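Side-chain contacts in glucokinase (Leishmania braziliensis MHOM/BR/75/M2904, PDB 6EDI), which probably phosphorylates D-glucose with ATP, working as a dimeric glucokinase of the actin-like ATPase clan: residues G32-S35 against W36-G39; L99-H102 against G103-L107; I219-G223 against V224-Y228; L301-A304 against P305-A308; A355-F358 against Y359-P363. One frame throughout, in Å; residues are numbered along the deposited sequence.

All five contacts are local, each formed within one unbroken run of chain, and contacts 1 to 4 lie at the surface while contact 5 is partly buried. Contacts 1 and 2 touch where Phe106 packs on Trp36 O, and both meet Phe56 and Arg109. Contacts 4 and 5 are likewise joined, Ala308 packing against Asn356 and Phe358, about 46 and 40 Å from contact 1, centre to centre. Contact 3, a hairpin end at the subunit interface, touches none of the others. Carboxylate oxygens gather N-H and hydroxyl donors in contacts 1, 2 and 4, and Asp226 takes a hydroxyl in contact 3, which adds an aromatic pair; contact 5 relies mainly on rings and backbone bonds.

Contact 1: residues G32-S35 against W36-G39; sequences GDAS and WSSG
Two first torsions set the arrangement of Asp33 and Trp36. Trp36 keeps CG beside its own N and opposite its carbonyl carbon (chi1 -65°), which carries the indole back along the chain until CD1 lies 3.8 Å from Asp33 CB. The same CD1 of Trp36 is 3.4 Å from Asp33 O. Asp33 extends its CG the other way from its N (chi1 -179°), and this sends the carboxylate forward to Ser35, while of its side-chain atoms CB lies nearest the indole.

OD1 of Asp33 then takes two donors. Ser35 N reaches Asp33 OD1 at 3.0 Å from above the carboxylate plane, the bond that defines an Asx turn. Ser35 OG also donates to Asp33 OD1, at 3.0 Å, on the syn side and from the same face as the amide. The chain beyond follows a short 3-10 turn: Trp36 N bonds to Asp33 O at 3.1 Å and Ser37 N to Ala34 O at 2.7 Å, with a weak bond from Ser38 N to Ser35 O closing the series. A water donates to Ala34 O at 2.7 Å and lies 3.2 Å from Ser38 OG, bridging the two residues.

The turn links helix 26-32 to strand 41-48. Its buried indole packs on Phe56 and Gln58 of strand 51-58, and Arg109 bonds to the carbonyls of Trp36 and Gly39. Chemically, the contact has two sides: an indole turned into the protein, and a carboxylate whose doubly gripped OD1 fixes the start of the turn and would probably be stabilised in its charged form by the two donors.

Contact 2: residues L99-H102 against G103-L107; sequences LPDH and GASFL
Leu99 lies along the backbone of Gly103, its CB 3.3 Å from Gly103 N and its CD1 3.5 Å from Gly103 CA. Gly103 adopts positive phi (67°) at the N-cap of helix 104-107, and the leucine packs directly on this backbone, which carries no side chain.

Two successive turns bring the chain round. The first, type I, runs from Leu99 to His102 and is closed by His102 N bonding to Leu99 O at 3.0 Å. The second, type I', runs from Asp101 to Ala104, where Ala104 N donates to Asp101 O at 3.0 Å.

Asp101 folds its CG between its own N and carbonyl carbon (chi1 68°), and the carboxylate thereby leans over the start of the helix. Asp101 OD1 receives a weak, badly bent bond from Gly103 N at 3.0 Å. The other oxygen faces Ser105: Ser105 OG donates weakly to Asp101 OD2 at 3.2 Å, and the approach of Ser105 N to Asp101 OD2 is so short that the strength of that bond is doubtful.

Behind the turn, Leu99 rests on Ala27 and Thr31 of helix 26-32, and Phe106 meets Phe56 edge-to-face. The chemistry implies that the Asp101 carboxylate, lying against the first N-H groups of the helix through weak or very short contacts, would probably offset some of the partial positive charge there.

Contact 3: residues I219-G223 against V224-Y228; sequences IHYVG and VSDSY
Tyr221 and Tyr228 form the apolar centre, in a T-shaped (edge-to-face) pair with centroids 5.1 Å apart and planes at 62°. CD1 of Tyr221 sits 3.7 Å above the plane of the Tyr228 ring, over its centre. Tyr221 holds CG anti to its N (chi1 173°), which lays its ring across to Tyr228 and lets its OH reach Asp226. Ile219 adds a methyl, CG2 lying 3.6 Å from Tyr228 CD2. The two tyrosines face each other as a non-hydrogen-bonded antiparallel pair.

Beside them Val222 and Ser227 make the hydrogen-bonded pair: Val222 N donates to Ser227 O at 2.7 Å, and Ser227 N returns a bond to Val222 O at 3.2 Å. Asp226 and Ser227 both face Val222, a G1 beta bulge, with Asp226 at positive phi.

At the polar edge Tyr221 OH donates to Asp226 OD1 at 2.6 Å, on the anti side of a carboxylate turned 77° from the ring. Arg202 forms a salt bridge to the same OD1, which probably helps to keep it charged.

Here strands 214-222 and 227-233 join as a hairpin, the latter outermost in its sheet within the chain. Tyr228 bonds through OH to Gly201 O and packs on Leu166 of helix 157-170, where Ile219 meets Ala162; Val222 packs on Ile229 of the second subunit.

Contact 4: residues L301-A304 against P305-A308; sequences LKSA and PEVA
Ser303 and Glu306 make the tight part of this helix start. Glu306 keeps CG beside its own N (chi1 -56°) and runs extended beyond it, which brings the carboxylate back over Ser303. There OE2 of Glu306 takes two bonds: Ser303 N at 2.9 Å, nearly straight but from high above the carboxylate plane, and Ser303 OG at 2.7 Å, on the anti side and close to the plane. Ser303 is the N-cap residue, yet its hydroxyl caps no amide. Val307 N closes the first turn on Ser303 O at 3.0 Å, and Ala308 N the next on Ala304 O at 3.1 Å. Pro305 is packed closely too, its CD only 3.4 Å from Ala304 CB.

The other side is looser. Lys302 crosses Glu306 at about a right angle, touching through CG, 3.3 Å from Glu306 OE1, while its NZ stays 5.9 Å from Glu306 OE1 and bonds weakly to Tyr288 OH. Leu301 is exposed. Inward, Lys302 CB meets Val307 CG2 at 3.8 Å, and Val307 packs on Leu284 and Tyr288 of helix 281-292.

Glu285 binds Ala304 N, giving the N-terminus of helix 304-313 a second carboxylate. Two carboxylates there would probably interact favourably with the positive end of the helix dipole, and the doubly held OE2 of Glu306 is likely ionised.

Contact 5: residues A355-F358 against Y359-P363; sequences ANSF and YFEKP
Tyr359 packs on Phe358 in a single, weakly bonded helical turn, residues 357-361, set between helices 351-355 and 363-373. Tyr359 N donates to Asn356 O at 3.0 Å. Tyr359 CB makes a CH-pi contact, 4.3 Å from the centroid of the Phe358 ring and 14° off the normal. With CG extended away from its N (chi1 178°), the tyrosine carries its hydroxyl off to Asp324, while CD2 lies over the centre of the Phe360 ring.

Phe360 comes next. Its N bonds only weakly to Ser357 O, and Phe360 CD2 lies 3.4 Å from Asn356 O; the buried ring also meets Tyr327 and Leu369. Asn356, in turn, bonds through ND2 to Tyr327 OH and touches Ala308 of helix 304-313, and Phe358 packs on Ala311 of that helix.

Glu361 closes the turn, Glu361 N donating to Ser357 O at 2.9 Å in a bent bond, with a second, weak bond to Phe358 O. CG of Glu361 lies 3.1 Å from Ser357 O, and OE2 has a long, weak ion pair with Arg392.

Lys362 is the N-cap residue of helix 363-373, which Pro363 begins. Its chain runs back along the turn, Lys362 CG 3.7 Å from Phe358 O, until Lys362 NZ stands at the edge of the Phe358 ring, 4.3 Å from Phe358 CD2.

Contact 1: residues G32-S35 against W36-G39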
loop_
_atom_site.group_PDB
_atom_site.type_symbol
_atom_site.label_atom_id
_atom_site.label_comp_id
_atom_site.label_asym_id
_atom_site.label_seq_id
_atom_site.Cartn_x
_atom_site.Cartn_y
_atom_site.Cartn_z
ATOM N N GLY A 32 3.252 -30.995 -28.969
ATOM C CA GLY A 32 1.997 -31.164 -29.683
ATOM C C GLY A 32 1.314 -29.893 -30.167
ATOM O O GLY A 32 0.504 -29.943 -31.091
ATOM N N ASP A 33 1.633 -28.764 -29.539
ATOM C CA ASP A 33 1.032 -27.474 -29.874
ATOM C C ASP A 33 2.166 -26.478 -30.112
ATOM O O ASP A 33 2.836 -26.061 -29.169
ATOM C CB ASP A 33 0.126 -26.996 -28.725
ATOM C CG ASP A 33 -0.565 -25.653 -29.011
ATOM O OD1 ASP A 33 -0.158 -24.905 -29.931
ATOM O OD2 ASP A 33 -1.522 -25.334 -28.277
ATOM N N ALA A 34 2.357 -26.085 -31.372
ATOM C CA ALA A 34 3.482 -25.244 -31.786
ATOM C C ALA A 34 3.541 -23.879 -31.102
ATOM O O ALA A 34 4.590 -23.240 -31.089
ATOM C CB ALA A 34 3.474 -25.068 -33.302
ATOM N N SER A 35 2.422 -23.414 -30.559
ATOM C CA SER A 35 2.430 -22.165 -29.807
ATOM C C SER A 35 3.544 -22.175 -28.773
ATOM O O SER A 35 4.245 -21.185 -28.601
ATOM C CB SER A 35 1.087 -21.940 -29.135
ATOM O OG SER A 35 0.057 -21.932 -30.099
ATOM N N TRP A 36 3.724 -23.318 -28.120
ATOM C CA TRP A 36 4.803 -23.506 -27.160
ATOM C C TRP A 36 6.208 -23.364 -27.757
ATOM O O TRP A 36 7.168 -23.125 -27.022
ATOM C CB TRP A 36 4.670 -24.867 -26.460
ATOM C CG TRP A 36 3.438 -24.938 -25.624
ATOM C CD1 TRP A 36 2.323 -25.704 -25.842
ATOM C CD2 TRP A 36 3.174 -24.164 -24.451
ATOM N NE1 TRP A 36 1.390 -25.458 -24.860
ATOM C CE2 TRP A 36 1.891 -24.515 -23.995
ATOM C CE3 TRP A 36 3.909 -23.215 -23.736
ATOM C CZ2 TRP A 36 1.326 -23.941 -22.850
ATOM C CZ3 TRP A 36 3.355 -22.651 -22.610
ATOM C CH2 TRP A 36 2.079 -23.020 -22.169
ATOM N N SER A 37 6.336 -23.540 -29.072
ATOM C CA SER A 37 7.648 -23.476 -29.721
ATOM C C SER A 37 8.249 -22.069 -29.773
ATOM O O SER A 37 9.454 -21.919 -29.984
ATOM C CB SER A 37 7.593 -24.064 -31.135
ATOM O OG SER A 37 7.063 -25.372 -31.115
ATOM N N SER A 38 7.426 -21.041 -29.585
ATOM C CA SER A 38 7.940 -19.672 -29.655
ATOM C C SER A 38 7.391 -18.733 -28.578
ATOM O O SER A 38 6.365 -19.007 -27.951
ATOM C CB SER A 38 7.672 -19.079 -31.034
ATOM O OG SER A 38 6.300 -18.765 -31.176
ATOM N N GLY A 39 8.088 -17.622 -28.374
ATOM C CA GLY A 39 7.677 -16.641 -27.379
ATOM C C GLY A 39 8.228 -16.900 -25.993
ATOM O O GLY A 39 8.747 -17.987 -25.711
HETATM O O HOH W 1 5.446 -21.355 -32.826
#

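Contact 2: residues L99-H102 against G103-L107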
loop_
_atom_site.group_PDB
_atom_site.type_symbol
_atom_site.label_atom_id
_atom_site.label_comp_id
_atom_site.label_asym_id
_atom_site.label_seq_id
_atom_site.Cartn_x
_atom_site.Cartn_y
_atom_site.Cartn_z
ATOM N N LEU A 99 12.478 -34.350 -24.236
ATOM C CA LEU A 99 12.621 -33.395 -25.332
ATOM C C LEU A 99 13.889 -33.719 -26.120
ATOM O O LEU A 99 14.900 -34.126 -25.538
ATOM C CB LEU A 99 12.594 -31.937 -24.840
ATOM C CG LEU A 99 11.207 -31.477 -24.369
ATOM C CD1 LEU A 99 11.189 -30.111 -23.710
ATOM C CD2 LEU A 99 10.234 -31.495 -25.536
ATOM N N PRO A 100 13.822 -33.579 -27.454
ATOM C CA PRO A 100 14.916 -33.997 -28.339
ATOM C C PRO A 100 16.232 -33.261 -28.056
ATOM O O PRO A 100 17.302 -33.871 -28.142
ATOM C CB PRO A 100 14.394 -33.631 -29.735
ATOM C CG PRO A 100 12.900 -33.530 -29.586
ATOM C CD PRO A 100 12.691 -32.999 -28.206
ATOM N N ASP A 101 16.148 -31.972 -27.729
ATOM C CA ASP A 101 17.330 -31.181 -27.401
ATOM C C ASP A 101 17.498 -31.016 -25.888
ATOM O O ASP A 101 18.061 -30.023 -25.429
ATOM C CB ASP A 101 17.222 -29.798 -28.044
ATOM C CG ASP A 101 16.118 -28.947 -27.422
ATOM O OD1 ASP A 101 15.191 -29.517 -26.803
ATOM O OD2 ASP A 101 16.174 -27.701 -27.556
ATOM N N HIS A 102 16.998 -31.985 -25.124
ATOM C CA HIS A 102 16.997 -31.924 -23.656
ATOM C C HIS A 102 16.242 -30.695 -23.143
ATOM O O HIS A 102 16.525 -30.186 -22.055
ATOM C CB HIS A 102 18.424 -31.949 -23.088
ATOM C CG HIS A 102 19.201 -33.180 -23.444
ATOM N ND1 HIS A 102 20.510 -33.373 -23.049
ATOM C CD2 HIS A 102 18.859 -34.278 -24.159
ATOM C CE1 HIS A 102 20.937 -34.537 -23.506
ATOM N NE2 HIS A 102 19.956 -35.106 -24.183
ATOM N N GLY A 103 15.282 -30.218 -23.933
ATOM C CA GLY A 103 14.521 -29.041 -23.567
ATOM C C GLY A 103 15.365 -27.784 -23.566
ATOM O O GLY A 103 15.080 -26.836 -22.835
ATOM N N ALA A 104 16.405 -27.767 -24.394
ATOM C CA ALA A 104 17.260 -26.590 -24.510
ATOM C C ALA A 104 16.528 -25.399 -25.118
ATOM O O ALA A 104 16.566 -24.298 -24.568
ATOM C CB ALA A 104 18.508 -26.909 -25.307
ATOM N N SER A 105 15.878 -25.606 -26.261
ATOM C CA SER A 105 15.191 -24.506 -26.942
ATOM C C SER A 105 14.027 -23.953 -26.110
ATOM O O SER A 105 13.663 -22.779 -26.232
ATOM C CB SER A 105 14.703 -24.928 -28.331
ATOM O OG SER A 105 13.673 -25.897 -28.246
ATOM N N PHE A 106 13.456 -24.800 -25.259
ATOM C CA PHE A 106 12.359 -24.387 -24.384
ATOM C C PHE A 106 12.839 -23.530 -23.205
ATOM O O PHE A 106 12.373 -22.406 -22.999
ATOM C CB PHE A 106 11.620 -25.622 -23.860
ATOM C CG PHE A 106 10.319 -25.306 -23.177
ATOM C CD1 PHE A 106 9.232 -24.854 -23.918
ATOM C CD2 PHE A 106 10.178 -25.470 -21.806
ATOM C CE1 PHE A 106 8.019 -24.563 -23.300
ATOM C CE2 PHE A 106 8.971 -25.187 -21.177
ATOM C CZ PHE A 106 7.891 -24.731 -21.931
ATOM N N LEU A 107 13.778 -24.075 -22.440
ATOM C CA LEU A 107 14.217 -23.458 -21.200
ATOM C C LEU A 107 14.890 -22.109 -21.432
ATOM O O LEU A 107 14.902 -21.262 -20.547
ATOM C CB LEU A 107 15.145 -24.398 -20.422
ATOM C CG LEU A 107 14.549 -25.681 -19.848
ATOM C CD1 LEU A 107 15.628 -26.523 -19.173
ATOM C CD2 LEU A 107 13.417 -25.373 -18.864
#

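Contact 3: residues I219-G223 against V224-Y228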
loop_
_atom_site.group_PDB
_atom_site.type_symbol
_atom_site.label_atom_id
_atom_site.label_comp_id
_atom_site.label_asym_id
_atom_site.label_seq_id
_atom_site.Cartn_x
_atom_site.Cartn_y
_atom_site.Cartn_z
ATOM N N ILE A 219 -2.583 -3.562 -6.900
ATOM C CA ILE A 219 -1.804 -3.414 -8.114
ATOM C C ILE A 219 -1.493 -1.924 -8.201
ATOM O O ILE A 219 -2.387 -1.092 -8.399
ATOM C CB ILE A 219 -2.550 -3.851 -9.374
ATOM C CG1 ILE A 219 -3.195 -5.231 -9.196
ATOM C CG2 ILE A 219 -1.586 -3.858 -10.583
ATOM C CD1 ILE A 219 -3.968 -5.700 -10.398
ATOM N N HIS A 220 -0.228 -1.579 -8.003
ATOM C CA HIS A 220 0.175 -0.166 -8.058
ATOM C C HIS A 220 0.718 0.143 -9.442
ATOM O O HIS A 220 1.579 -0.581 -9.939
ATOM C CB HIS A 220 1.228 0.120 -6.992
ATOM C CG HIS A 220 1.820 1.501 -7.082
ATOM N ND1 HIS A 220 1.091 2.637 -6.823
ATOM C CD2 HIS A 220 3.071 1.913 -7.389
ATOM C CE1 HIS A 220 1.865 3.701 -6.974
ATOM N NE2 HIS A 220 3.070 3.289 -7.310
ATOM N N TYR A 221 0.191 1.188 -10.082
ATOM C CA TYR A 221 0.690 1.595 -11.389
ATOM C C TYR A 221 1.818 2.592 -11.212
ATOM O O TYR A 221 1.710 3.512 -10.405
ATOM C CB TYR A 221 -0.405 2.214 -12.266
ATOM C CG TYR A 221 0.166 2.777 -13.547
ATOM C CD1 TYR A 221 0.629 1.943 -14.550
ATOM C CD2 TYR A 221 0.269 4.148 -13.738
ATOM C CE1 TYR A 221 1.169 2.450 -15.711
ATOM C CE2 TYR A 221 0.812 4.664 -14.898
ATOM C CZ TYR A 221 1.256 3.811 -15.879
ATOM O OH TYR A 221 1.791 4.314 -17.035
ATOM N N VAL A 222 2.890 2.388 -11.972
ATOM C CA VAL A 222 4.116 3.179 -11.866
ATOM C C VAL A 222 4.351 3.980 -13.151
ATOM O O VAL A 222 4.798 3.435 -14.167
ATOM C CB VAL A 222 5.350 2.275 -11.614
ATOM C CG1 VAL A 222 6.597 3.128 -11.529
ATOM C CG2 VAL A 222 5.187 1.426 -10.344
ATOM N N GLY A 223 4.071 5.279 -13.113
ATOM C CA GLY A 223 4.134 6.090 -14.320
ATOM C C GLY A 223 5.508 6.193 -14.972
ATOM O O GLY A 223 5.614 6.239 -16.209
ATOM N N VAL A 224 6.553 6.218 -14.144
ATOM C CA VAL A 224 7.929 6.402 -14.616
ATOM C C VAL A 224 8.318 5.330 -15.615
ATOM O O VAL A 224 8.891 5.623 -16.663
ATOM C CB VAL A 224 8.942 6.355 -13.455
ATOM C CG1 VAL A 224 10.322 6.754 -13.946
ATOM C CG2 VAL A 224 8.513 7.267 -12.327
ATOM N N SER A 225 7.971 4.087 -15.287
ATOM C CA SER A 225 8.358 2.926 -16.073
ATOM C C SER A 225 7.197 2.342 -16.860
ATOM O O SER A 225 7.360 1.330 -17.550
ATOM C CB SER A 225 8.942 1.842 -15.157
ATOM O OG SER A 225 7.991 1.395 -14.192
ATOM N N ASP A 226 6.034 2.975 -16.744
ATOM C CA ASP A 226 4.796 2.493 -17.364
ATOM C C ASP A 226 4.596 1.012 -17.065
ATOM O O ASP A 226 4.421 0.186 -17.970
ATOM C CB ASP A 226 4.797 2.762 -18.873
ATOM C CG ASP A 226 3.475 2.424 -19.522
ATOM O OD1 ASP A 226 2.433 2.576 -18.851
ATOM O OD2 ASP A 226 3.476 1.991 -20.693
ATOM N N SER A 227 4.665 0.669 -15.784
ATOM C CA SER A 227 4.578 -0.730 -15.389
ATOM C C SER A 227 3.798 -0.803 -14.095
ATOM O O SER A 227 3.508 0.229 -13.472
ATOM C CB SER A 227 5.971 -1.319 -15.181
ATOM O OG SER A 227 6.666 -0.549 -14.228
ATOM N N TYR A 228 3.457 -2.017 -13.689
ATOM C CA TYR A 228 2.715 -2.205 -12.451
ATOM C C TYR A 228 3.503 -3.075 -11.474
ATOM O O TYR A 228 4.299 -3.924 -11.886
ATOM C CB TYR A 228 1.397 -2.931 -12.739
ATOM C CG TYR A 228 0.436 -2.258 -13.700
ATOM C CD1 TYR A 228 0.628 -2.316 -15.083
ATOM C CD2 TYR A 228 -0.701 -1.636 -13.229
ATOM C CE1 TYR A 228 -0.284 -1.717 -15.961
ATOM C CE2 TYR A 228 -1.620 -1.048 -14.092
ATOM C CZ TYR A 228 -1.410 -1.095 -15.444
ATOM O OH TYR A 228 -2.337 -0.492 -16.272
#

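Contact 4: residues L301-A304 against P305-A308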
loop_
_atom_site.group_PDB
_atom_site.type_symbol
_atom_site.label_atom_id
_atom_site.label_comp_id
_atom_site.label_asym_id
_atom_site.label_seq_id
_atom_site.Cartn_x
_atom_site.Cartn_y
_atom_site.Cartn_z
ATOM N N LEU A 301 -25.726 -22.447 13.688
ATOM C CA LEU A 301 -26.344 -23.600 13.027
ATOM C C LEU A 301 -26.008 -23.635 11.534
ATOM O O LEU A 301 -25.083 -24.338 11.118
ATOM C CB LEU A 301 -27.863 -23.645 13.245
ATOM C CG LEU A 301 -28.489 -25.028 13.055
ATOM C CD1 LEU A 301 -27.717 -26.041 13.885
ATOM C CD2 LEU A 301 -29.977 -25.026 13.422
ATOM N N LYS A 302 -26.749 -22.869 10.735
ATOM C CA LYS A 302 -26.564 -22.892 9.285
ATOM C C LYS A 302 -25.149 -22.496 8.868
ATOM O O LYS A 302 -24.604 -21.495 9.343
ATOM C CB LYS A 302 -27.572 -21.972 8.595
ATOM C CG LYS A 302 -28.830 -22.655 8.068
ATOM C CD LYS A 302 -29.656 -23.276 9.170
ATOM C CE LYS A 302 -31.101 -23.483 8.724
ATOM N NZ LYS A 302 -32.053 -22.790 9.644
ATOM N N SER A 303 -24.559 -23.282 7.972
ATOM C CA SER A 303 -23.242 -22.958 7.442
ATOM C C SER A 303 -23.357 -21.884 6.367
ATOM O O SER A 303 -24.449 -21.600 5.868
ATOM C CB SER A 303 -22.552 -24.203 6.880
ATOM O OG SER A 303 -23.314 -24.778 5.837
ATOM N N ALA A 304 -22.230 -21.270 6.031
ATOM C CA ALA A 304 -22.223 -20.214 5.023
ATOM C C ALA A 304 -22.800 -20.645 3.656
ATOM O O ALA A 304 -23.582 -19.890 3.055
ATOM C CB ALA A 304 -20.833 -19.628 4.878
ATOM N N PRO A 305 -22.422 -21.849 3.161
ATOM C CA PRO A 305 -23.045 -22.321 1.917
ATOM C C PRO A 305 -24.566 -22.280 2.003
ATOM O O PRO A 305 -25.227 -21.795 1.075
ATOM C CB PRO A 305 -22.601 -23.783 1.847
ATOM C CG PRO A 305 -21.294 -23.815 2.540
ATOM C CD PRO A 305 -21.371 -22.780 3.627
ATOM N N GLU A 306 -25.100 -22.760 3.122
ATOM C CA GLU A 306 -26.546 -22.889 3.294
ATOM C C GLU A 306 -27.244 -21.539 3.291
ATOM O O GLU A 306 -28.257 -21.351 2.606
ATOM C CB GLU A 306 -26.877 -23.580 4.616
ATOM C CG GLU A 306 -26.267 -24.946 4.843
ATOM C CD GLU A 306 -26.502 -25.430 6.267
ATOM O OE1 GLU A 306 -27.676 -25.423 6.707
ATOM O OE2 GLU A 306 -25.518 -25.796 6.953
ATOM N N VAL A 307 -26.715 -20.609 4.086
ATOM C CA VAL A 307 -27.289 -19.278 4.178
ATOM C C VAL A 307 -27.362 -18.662 2.787
ATOM O O VAL A 307 -28.403 -18.169 2.367
ATOM C CB VAL A 307 -26.477 -18.376 5.152
ATOM C CG1 VAL A 307 -26.987 -16.944 5.112
ATOM C CG2 VAL A 307 -26.536 -18.931 6.574
ATOM N N ALA A 308 -26.252 -18.731 2.060
ATOM C CA ALA A 308 -26.182 -18.183 0.709
ATOM C C ALA A 308 -27.185 -18.842 -0.241
ATOM O O ALA A 308 -27.838 -18.159 -1.032
ATOM C CB ALA A 308 -24.756 -18.287 0.155
#

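Contact 5: residues A355-F358 against Y359-P363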
loop_
_atom_site.group_PDB
_atom_site.type_symbol
_atom_site.label_atom_id
_atom_site.label_comp_id
_atom_site.label_asym_id
_atom_site.label_seq_id
_atom_site.Cartn_x
_atom_site.Cartn_y
_atom_site.Cartn_z
ATOM N N ALA A 355 -19.817 -17.073 -7.039
ATOM C CA ALA A 355 -20.958 -17.913 -6.629
ATOM C C ALA A 355 -22.189 -17.104 -6.213
ATOM O O ALA A 355 -23.325 -17.545 -6.406
ATOM C CB ALA A 355 -20.552 -18.837 -5.505
ATOM N N ASN A 356 -21.953 -15.926 -5.634
ATOM C CA ASN A 356 -23.028 -15.070 -5.158
ATOM C C ASN A 356 -23.409 -13.991 -6.170
ATOM O O ASN A 356 -23.905 -12.922 -5.805
ATOM C CB ASN A 356 -22.638 -14.411 -3.837
ATOM C CG ASN A 356 -22.476 -15.403 -2.695
ATOM O OD1 ASN A 356 -22.833 -16.575 -2.799
ATOM N ND2 ASN A 356 -21.951 -14.914 -1.579
ATOM N N SER A 357 -23.169 -14.272 -7.444
ATOM C CA SER A 357 -23.533 -13.344 -8.503
ATOM C C SER A 357 -24.992 -12.884 -8.402
ATOM O O SER A 357 -25.292 -11.711 -8.649
ATOM C CB SER A 357 -23.269 -13.967 -9.866
ATOM O OG SER A 357 -23.457 -12.998 -10.875
ATOM N N PHE A 358 -25.873 -13.810 -8.022
ATOM C CA PHE A 358 -27.291 -13.522 -7.804
ATOM C C PHE A 358 -27.517 -12.247 -6.983
ATOM O O PHE A 358 -28.385 -11.433 -7.312
ATOM C CB PHE A 358 -28.000 -14.725 -7.149
ATOM C CG PHE A 358 -27.766 -14.844 -5.660
ATOM C CD1 PHE A 358 -26.662 -15.531 -5.168
ATOM C CD2 PHE A 358 -28.644 -14.260 -4.757
ATOM C CE1 PHE A 358 -26.441 -15.632 -3.804
ATOM C CE2 PHE A 358 -28.428 -14.353 -3.388
ATOM C CZ PHE A 358 -27.331 -15.043 -2.913
ATOM N N TYR A 359 -26.733 -12.059 -5.927
ATOM C CA TYR A 359 -26.894 -10.875 -5.092
ATOM C C TYR A 359 -26.606 -9.600 -5.888
ATOM O O TYR A 359 -27.357 -8.624 -5.816
ATOM C CB TYR A 359 -26.026 -10.958 -3.824
ATOM C CG TYR A 359 -26.138 -9.720 -2.951
ATOM C CD1 TYR A 359 -27.201 -9.566 -2.063
ATOM C CD2 TYR A 359 -25.197 -8.704 -3.021
ATOM C CE1 TYR A 359 -27.325 -8.427 -1.269
ATOM C CE2 TYR A 359 -25.313 -7.553 -2.225
ATOM C CZ TYR A 359 -26.383 -7.428 -1.352
ATOM O OH TYR A 359 -26.516 -6.294 -0.559
ATOM N N PHE A 360 -25.533 -9.615 -6.665
ATOM C CA PHE A 360 -25.112 -8.408 -7.362
ATOM C C PHE A 360 -25.872 -8.178 -8.662
ATOM O O PHE A 360 -25.782 -7.100 -9.256
ATOM C CB PHE A 360 -23.623 -8.457 -7.661
ATOM C CG PHE A 360 -22.757 -8.719 -6.460
ATOM C CD1 PHE A 360 -22.347 -7.676 -5.639
ATOM C CD2 PHE A 360 -22.292 -9.994 -6.197
ATOM C CE1 PHE A 360 -21.528 -7.921 -4.548
ATOM C CE2 PHE A 360 -21.478 -10.244 -5.108
ATOM C CZ PHE A 360 -21.098 -9.209 -4.282
ATOM N N GLU A 361 -26.614 -9.186 -9.113
ATOM C CA GLU A 361 -27.411 -9.026 -10.326
ATOM C C GLU A 361 -28.659 -8.150 -10.104
ATOM O O GLU A 361 -29.254 -7.660 -11.068
ATOM C CB GLU A 361 -27.778 -10.387 -10.924
ATOM C CG GLU A 361 -26.580 -11.206 -11.438
ATOM C CD GLU A 361 -25.969 -10.636 -12.710
ATOM O OE1 GLU A 361 -26.667 -9.858 -13.396
ATOM O OE2 GLU A 361 -24.797 -10.963 -13.032
ATOM N N LYS A 362 -29.027 -7.930 -8.842
ATOM C CA LYS A 362 -30.173 -7.081 -8.505
ATOM C C LYS A 362 -29.760 -5.621 -8.401
ATOM O O LYS A 362 -29.012 -5.257 -7.492
ATOM C CB LYS A 362 -30.789 -7.495 -7.165
ATOM C CG LYS A 362 -31.126 -8.975 -7.024
ATOM C CD LYS A 362 -31.818 -9.243 -5.689
ATOM C CE LYS A 362 -32.068 -10.734 -5.450
ATOM N NZ LYS A 362 -31.527 -11.164 -4.120
ATOM N N PRO A 363 -30.257 -4.772 -9.318
ATOM C CA PRO A 363 -29.862 -3.357 -9.289
ATOM C C PRO A 363 -30.097 -2.692 -7.936
ATOM O O PRO A 363 -29.299 -1.844 -7.538
ATOM C CB PRO A 363 -30.763 -2.724 -10.352
ATOM C CG PRO A 363 -30.990 -3.829 -11.342
ATOM C CD PRO A 363 -31.029 -5.108 -10.528
#